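Long-range contact in Lmo0135 protein (Listeria monocytogenes EGD-e, PDB 5ISU), which probably serves as the extracellular solute-binding component of an ABC transporter, with a likely role in peptide uptake: residues A[304-314]-A[442-453]. Sequence-based numbering, arbitrary orientation.
Sequences SFLTENTKYFT and DKERQEIYEKIQ
The amide of Q453, a buried glutamine on helix 442-458, makes four hydrogen bonds, three to segment 304-314 near its two ends and one back to its own helix. Its OE1 accepts from S304 OG at 2.5 Å and from the backbone N of T314 at 3.2 Å, both in the carbonyl plane and on lone pairs. Its NE2 donates to Y312 O at 2.7 Å and, more distantly, to Y449 O one turn back. Glutamine suits this place because one flat group offers acceptor and donor together, and four bonds fix its rotation. Serine brings a short hydroxyl able to do double duty: lying anti to its own backbone N (chi1 174°), S304 OG gives to OE1 while accepting from the backbone N of L306, which makes an ST turn. L306 CD1 closes over the amide, 3.4 Å from Q453 CD.

The protein belongs to the family 5 solute-binding proteins, of the periplasmic-binding-protein type, and here the loop between strand 299-301 and helix 324-334 is pinned against the helix that leads into strand 462-475. Y312 is the third residue of a type II turn from T310 to F313, where phi is positive (76°). Tyrosine supplies a flat face for the helix backbone and a hydroxyl to reach D442: Q446 CA makes a CH-pi contact over the ring, 4.0 Å from the centroid, K311 CB lies over the opposite face, and OH donates to D442 OD1 at 2.6 Å on its anti side, tilted 28° from the carboxylate plane. R445 brings its aliphatic CD against the ring, its guanidinium salt-bridged to D405. At the Q453 end of the helix segment, the apolar edge of F305 meets Q453 CA at 3.7 Å and I452 CG2. A water links F305 N to Q453 O.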
loop_
_atom_site.group_PDB
_atom_site.type_symbol
_atom_site.label_atom_id
_atom_site.label_comp_id
_atom_site.label_asym_id
_atom_site.label_seq_id
_atom_site.Cartn_x
_atom_site.Cartn_y
_atom_site.Cartn_z
ATOM N N SER A 304 -5.144 2.834 -16.197
ATOM C CA SER A 304 -4.693 1.474 -15.992
ATOM C C SER A 304 -5.118 0.933 -14.633
ATOM O O SER A 304 -5.389 1.710 -13.709
ATOM C CB SER A 304 -3.183 1.427 -16.043
ATOM O OG SER A 304 -2.741 0.128 -15.716
ATOM N N PHE A 305 -5.147 -0.401 -14.501
ATOM C CA PHE A 305 -5.461 -1.036 -13.210
ATOM C C PHE A 305 -4.249 -0.916 -12.249
ATOM O O PHE A 305 -4.372 -1.100 -11.038
ATOM C CB PHE A 305 -5.919 -2.496 -13.377
ATOM C CG PHE A 305 -4.816 -3.451 -13.664
ATOM C CD1 PHE A 305 -4.060 -3.983 -12.627
ATOM C CD2 PHE A 305 -4.526 -3.834 -14.960
ATOM C CE1 PHE A 305 -3.025 -4.880 -12.883
ATOM C CE2 PHE A 305 -3.494 -4.727 -15.219
ATOM C CZ PHE A 305 -2.743 -5.247 -14.177
ATOM N N LEU A 306 -3.092 -0.591 -12.809
ATOM C CA LEU A 306 -1.885 -0.345 -12.062
ATOM C C LEU A 306 -1.782 1.133 -11.693
ATOM O O LEU A 306 -2.193 1.984 -12.484
ATOM C CB LEU A 306 -0.692 -0.607 -12.965
ATOM C CG LEU A 306 -0.474 -1.974 -13.572
ATOM C CD1 LEU A 306 0.794 -1.892 -14.389
ATOM C CD2 LEU A 306 -0.328 -3.004 -12.469
ATOM N N THR A 307 -1.196 1.429 -10.532
ATOM C CA THR A 307 -0.914 2.811 -10.118
ATOM C C THR A 307 0.356 3.291 -10.821
ATOM O O THR A 307 1.110 2.478 -11.361
ATOM C CB THR A 307 -0.787 2.950 -8.584
ATOM O OG1 THR A 307 0.078 1.922 -8.064
ATOM C CG2 THR A 307 -2.163 2.840 -7.942
ATOM N N GLU A 308 0.599 4.601 -10.802
ATOM C CA GLU A 308 1.743 5.207 -11.536
ATOM C C GLU A 308 3.143 4.834 -11.091
ATOM O O GLU A 308 4.082 4.960 -11.863
ATOM C CB GLU A 308 1.634 6.726 -11.536
ATOM C CG GLU A 308 0.392 7.248 -12.254
ATOM C CD GLU A 308 0.397 8.766 -12.436
ATOM O OE1 GLU A 308 1.324 9.464 -11.929
ATOM O OE2 GLU A 308 -0.530 9.258 -13.105
ATOM N N ASN A 309 3.274 4.446 -9.828
ATOM C CA ASN A 309 4.554 4.019 -9.256
ATOM C C ASN A 309 4.999 2.638 -9.730
ATOM O O ASN A 309 6.167 2.281 -9.570
ATOM C CB ASN A 309 4.442 3.926 -7.720
ATOM C CG ASN A 309 3.339 2.952 -7.275
ATOM O OD1 ASN A 309 2.149 3.187 -7.535
ATOM N ND2 ASN A 309 3.729 1.869 -6.587
ATOM N N THR A 310 4.073 1.847 -10.270
ATOM C CA THR A 310 4.390 0.463 -10.633
ATOM C C THR A 310 5.065 0.356 -11.976
ATOM O O THR A 310 4.542 0.872 -12.954
ATOM C CB THR A 310 3.112 -0.387 -10.679
ATOM O OG1 THR A 310 2.415 -0.285 -9.428
ATOM C CG2 THR A 310 3.442 -1.845 -10.965
ATOM N N LYS A 311 6.188 -0.360 -12.050
ATOM C CA LYS A 311 6.876 -0.541 -13.335
ATOM C C LYS A 311 5.956 -0.996 -14.446
ATOM O O LYS A 311 5.090 -1.845 -14.244
ATOM C CB LYS A 311 8.053 -1.512 -13.282
ATOM C CG LYS A 311 9.342 -0.891 -12.814
ATOM C CD LYS A 311 10.545 -1.671 -13.299
ATOM C CE LYS A 311 10.544 -3.121 -12.850
ATOM N NZ LYS A 311 11.801 -3.770 -13.323
ATOM N N TYR A 312 6.184 -0.406 -15.620
ATOM C CA TYR A 312 5.453 -0.694 -16.848
ATOM C C TYR A 312 4.052 -0.075 -16.884
ATOM O O TYR A 312 3.251 -0.362 -17.781
ATOM C CB TYR A 312 5.464 -2.201 -17.154
ATOM C CG TYR A 312 6.861 -2.794 -16.987
ATOM C CD1 TYR A 312 7.948 -2.275 -17.684
ATOM C CD2 TYR A 312 7.089 -3.859 -16.128
ATOM C CE1 TYR A 312 9.220 -2.803 -17.532
ATOM C CE2 TYR A 312 8.361 -4.406 -15.969
ATOM C CZ TYR A 312 9.424 -3.870 -16.663
ATOM O OH TYR A 312 10.677 -4.405 -16.495
ATOM N N PHE A 313 3.765 0.810 -15.938
ATOM C CA PHE A 313 2.505 1.513 -15.971
ATOM C C PHE A 313 2.395 2.241 -17.313
ATOM O O PHE A 313 3.391 2.760 -17.802
ATOM C CB PHE A 313 2.441 2.571 -14.873
ATOM C CG PHE A 313 1.295 3.536 -15.034
ATOM C CD1 PHE A 313 0.068 3.266 -14.480
ATOM C CD2 PHE A 313 1.457 4.726 -15.753
ATOM C CE1 PHE A 313 -1.002 4.153 -14.633
ATOM C CE2 PHE A 313 0.393 5.625 -15.903
ATOM C CZ PHE A 313 -0.841 5.327 -15.356
ATOM N N THR A 314 1.196 2.241 -17.901
ATOM C CA THR A 314 0.920 3.015 -19.121
ATOM C C THR A 314 -0.514 3.513 -19.039
ATOM O O THR A 314 -1.395 2.763 -18.651
ATOM C CB THR A 314 1.143 2.243 -20.446
ATOM O OG1 THR A 314 0.784 3.087 -21.550
ATOM C CG2 THR A 314 0.294 0.991 -20.532
ATOM N N ASP A 442 14.075 -6.462 -19.956
ATOM C CA ASP A 442 13.225 -5.329 -19.607
ATOM C C ASP A 442 12.136 -5.044 -20.642
ATOM O O ASP A 442 10.957 -4.958 -20.283
ATOM C CB ASP A 442 14.078 -4.068 -19.384
ATOM C CG ASP A 442 13.309 -2.948 -18.664
ATOM O OD1 ASP A 442 12.664 -3.214 -17.618
ATOM O OD2 ASP A 442 13.390 -1.785 -19.110
ATOM N N LYS A 443 12.535 -4.894 -21.909
ATOM C CA LYS A 443 11.579 -4.596 -22.989
ATOM C C LYS A 443 10.564 -5.724 -23.237
ATOM O O LYS A 443 9.382 -5.440 -23.449
ATOM C CB LYS A 443 12.279 -4.159 -24.289
ATOM C CG LYS A 443 13.401 -5.061 -24.781
ATOM C CD LYS A 443 14.074 -4.474 -26.021
ATOM C CE LYS A 443 15.483 -5.032 -26.216
ATOM N NZ LYS A 443 15.535 -6.517 -26.287
ATOM N N GLU A 444 10.999 -6.983 -23.182
ATOM C CA GLU A 444 10.056 -8.111 -23.337
ATOM C C GLU A 444 9.079 -8.181 -22.147
ATOM O O GLU A 444 7.929 -8.595 -22.288
ATOM C CB GLU A 444 10.784 -9.446 -23.453
ATOM C CG GLU A 444 11.600 -9.626 -24.730
ATOM C CD GLU A 444 12.277 -10.998 -24.808
ATOM O OE1 GLU A 444 12.234 -11.757 -23.803
ATOM O OE2 GLU A 444 12.857 -11.321 -25.874
ATOM N N ARG A 445 9.546 -7.759 -20.977
ATOM C CA ARG A 445 8.730 -7.789 -19.791
ATOM C C ARG A 445 7.743 -6.600 -19.866
ATOM O O ARG A 445 6.587 -6.718 -19.453
ATOM C CB ARG A 445 9.617 -7.764 -18.534
ATOM C CG ARG A 445 8.904 -8.302 -17.317
ATOM C CD ARG A 445 9.613 -8.101 -15.985
ATOM N NE ARG A 445 8.723 -8.644 -14.951
ATOM C CZ ARG A 445 8.643 -8.236 -13.686
ATOM N NH1 ARG A 445 9.392 -7.229 -13.231
ATOM N NH2 ARG A 445 7.759 -8.824 -12.881
ATOM N N GLN A 446 8.191 -5.476 -20.434
ATOM C CA GLN A 446 7.316 -4.317 -20.611
ATOM C C GLN A 446 6.127 -4.688 -21.510
ATOM O O GLN A 446 4.984 -4.399 -21.162
ATOM C CB GLN A 446 8.066 -3.104 -21.198
ATOM C CG GLN A 446 7.211 -1.831 -21.287
ATOM C CD GLN A 446 7.944 -0.632 -21.893
ATOM O OE1 GLN A 446 7.351 0.166 -22.628
ATOM N NE2 GLN A 446 9.236 -0.518 -21.619
ATOM N N GLU A 447 6.399 -5.347 -22.634
ATOM C CA GLU A 447 5.338 -5.759 -23.569
ATOM C C GLU A 447 4.286 -6.670 -22.929
ATOM O O GLU A 447 3.106 -6.537 -23.216
ATOM C CB GLU A 447 5.919 -6.431 -24.825
ATOM C CG GLU A 447 6.685 -5.471 -25.719
ATOM C CD GLU A 447 7.197 -6.093 -27.016
ATOM O OE1 GLU A 447 7.009 -7.312 -27.260
ATOM O OE2 GLU A 447 7.797 -5.340 -27.814
ATOM N N ILE A 448 4.719 -7.562 -22.042
ATOM C CA ILE A 448 3.806 -8.487 -21.365
ATOM C C ILE A 448 2.844 -7.743 -20.438
ATOM O O ILE A 448 1.631 -7.969 -20.491
ATOM C CB ILE A 448 4.575 -9.583 -20.580
ATOM C CG1 ILE A 448 5.315 -10.488 -21.566
ATOM C CG2 ILE A 448 3.611 -10.430 -19.745
ATOM C CD1 ILE A 448 6.380 -11.362 -20.937
ATOM N N TYR A 449 3.362 -6.867 -19.586
ATOM C CA TYR A 449 2.467 -6.135 -18.693
ATOM C C TYR A 449 1.604 -5.102 -19.445
ATOM O O TYR A 449 0.518 -4.756 -18.979
ATOM C CB TYR A 449 3.200 -5.568 -17.481
ATOM C CG TYR A 449 3.669 -6.688 -16.568
ATOM C CD1 TYR A 449 2.775 -7.352 -15.731
ATOM C CD2 TYR A 449 4.990 -7.099 -16.567
ATOM C CE1 TYR A 449 3.191 -8.400 -14.926
ATOM C CE2 TYR A 449 5.417 -8.137 -15.764
ATOM C CZ TYR A 449 4.524 -8.784 -14.944
ATOM O OH TYR A 449 4.989 -9.794 -14.127
ATOM N N GLU A 450 2.056 -4.648 -20.611
ATOM C CA GLU A 450 1.210 -3.760 -21.438
ATOM C C GLU A 450 0.004 -4.536 -21.959
ATOM O O GLU A 450 -1.126 -4.024 -21.904
ATOM C CB GLU A 450 1.986 -3.097 -22.564
ATOM C CG GLU A 450 2.893 -1.997 -22.035
ATOM C CD GLU A 450 3.671 -1.267 -23.114
ATOM O OE1 GLU A 450 3.811 -1.792 -24.246
ATOM O OE2 GLU A 450 4.156 -0.154 -22.816
ATOM N N LYS A 451 0.219 -5.778 -22.394
ATOM C CA LYS A 451 -0.896 -6.582 -22.864
ATOM C C LYS A 451 -1.858 -6.865 -21.742
ATOM O O LYS A 451 -3.058 -6.843 -21.957
ATOM C CB LYS A 451 -0.473 -7.900 -23.553
ATOM C CG LYS A 451 0.069 -7.699 -24.962
ATOM C CD LYS A 451 -0.188 -8.904 -25.881
ATOM C CE LYS A 451 0.622 -10.148 -25.541
ATOM N NZ LYS A 451 2.065 -10.001 -25.884
ATOM N N ILE A 452 -1.330 -7.139 -20.553
ATOM C CA ILE A 452 -2.160 -7.415 -19.367
ATOM C C ILE A 452 -3.046 -6.208 -19.051
ATOM O O ILE A 452 -4.261 -6.357 -18.881
ATOM C CB ILE A 452 -1.299 -7.847 -18.158
ATOM C CG1 ILE A 452 -0.634 -9.202 -18.467
ATOM C CG2 ILE A 452 -2.153 -7.958 -16.897
ATOM C CD1 ILE A 452 0.359 -9.664 -17.432
ATOM N N GLN A 453 -2.445 -5.017 -19.054
ATOM C CA GLN A 453 -3.185 -3.769 -18.810
ATOM C C GLN A 453 -4.232 -3.582 -19.897
ATOM O O GLN A 453 -5.375 -3.220 -19.618
ATOM C CB GLN A 453 -2.240 -2.543 -18.722
ATOM C CG GLN A 453 -1.306 -2.550 -17.511
ATOM C CD GLN A 453 -0.325 -1.392 -17.514
ATOM O OE1 GLN A 453 -0.650 -0.260 -17.110
ATOM N NE2 GLN A 453 0.891 -1.669 -17.952
HETATM O O HOH W 1 -5.957 -1.489 -17.128
#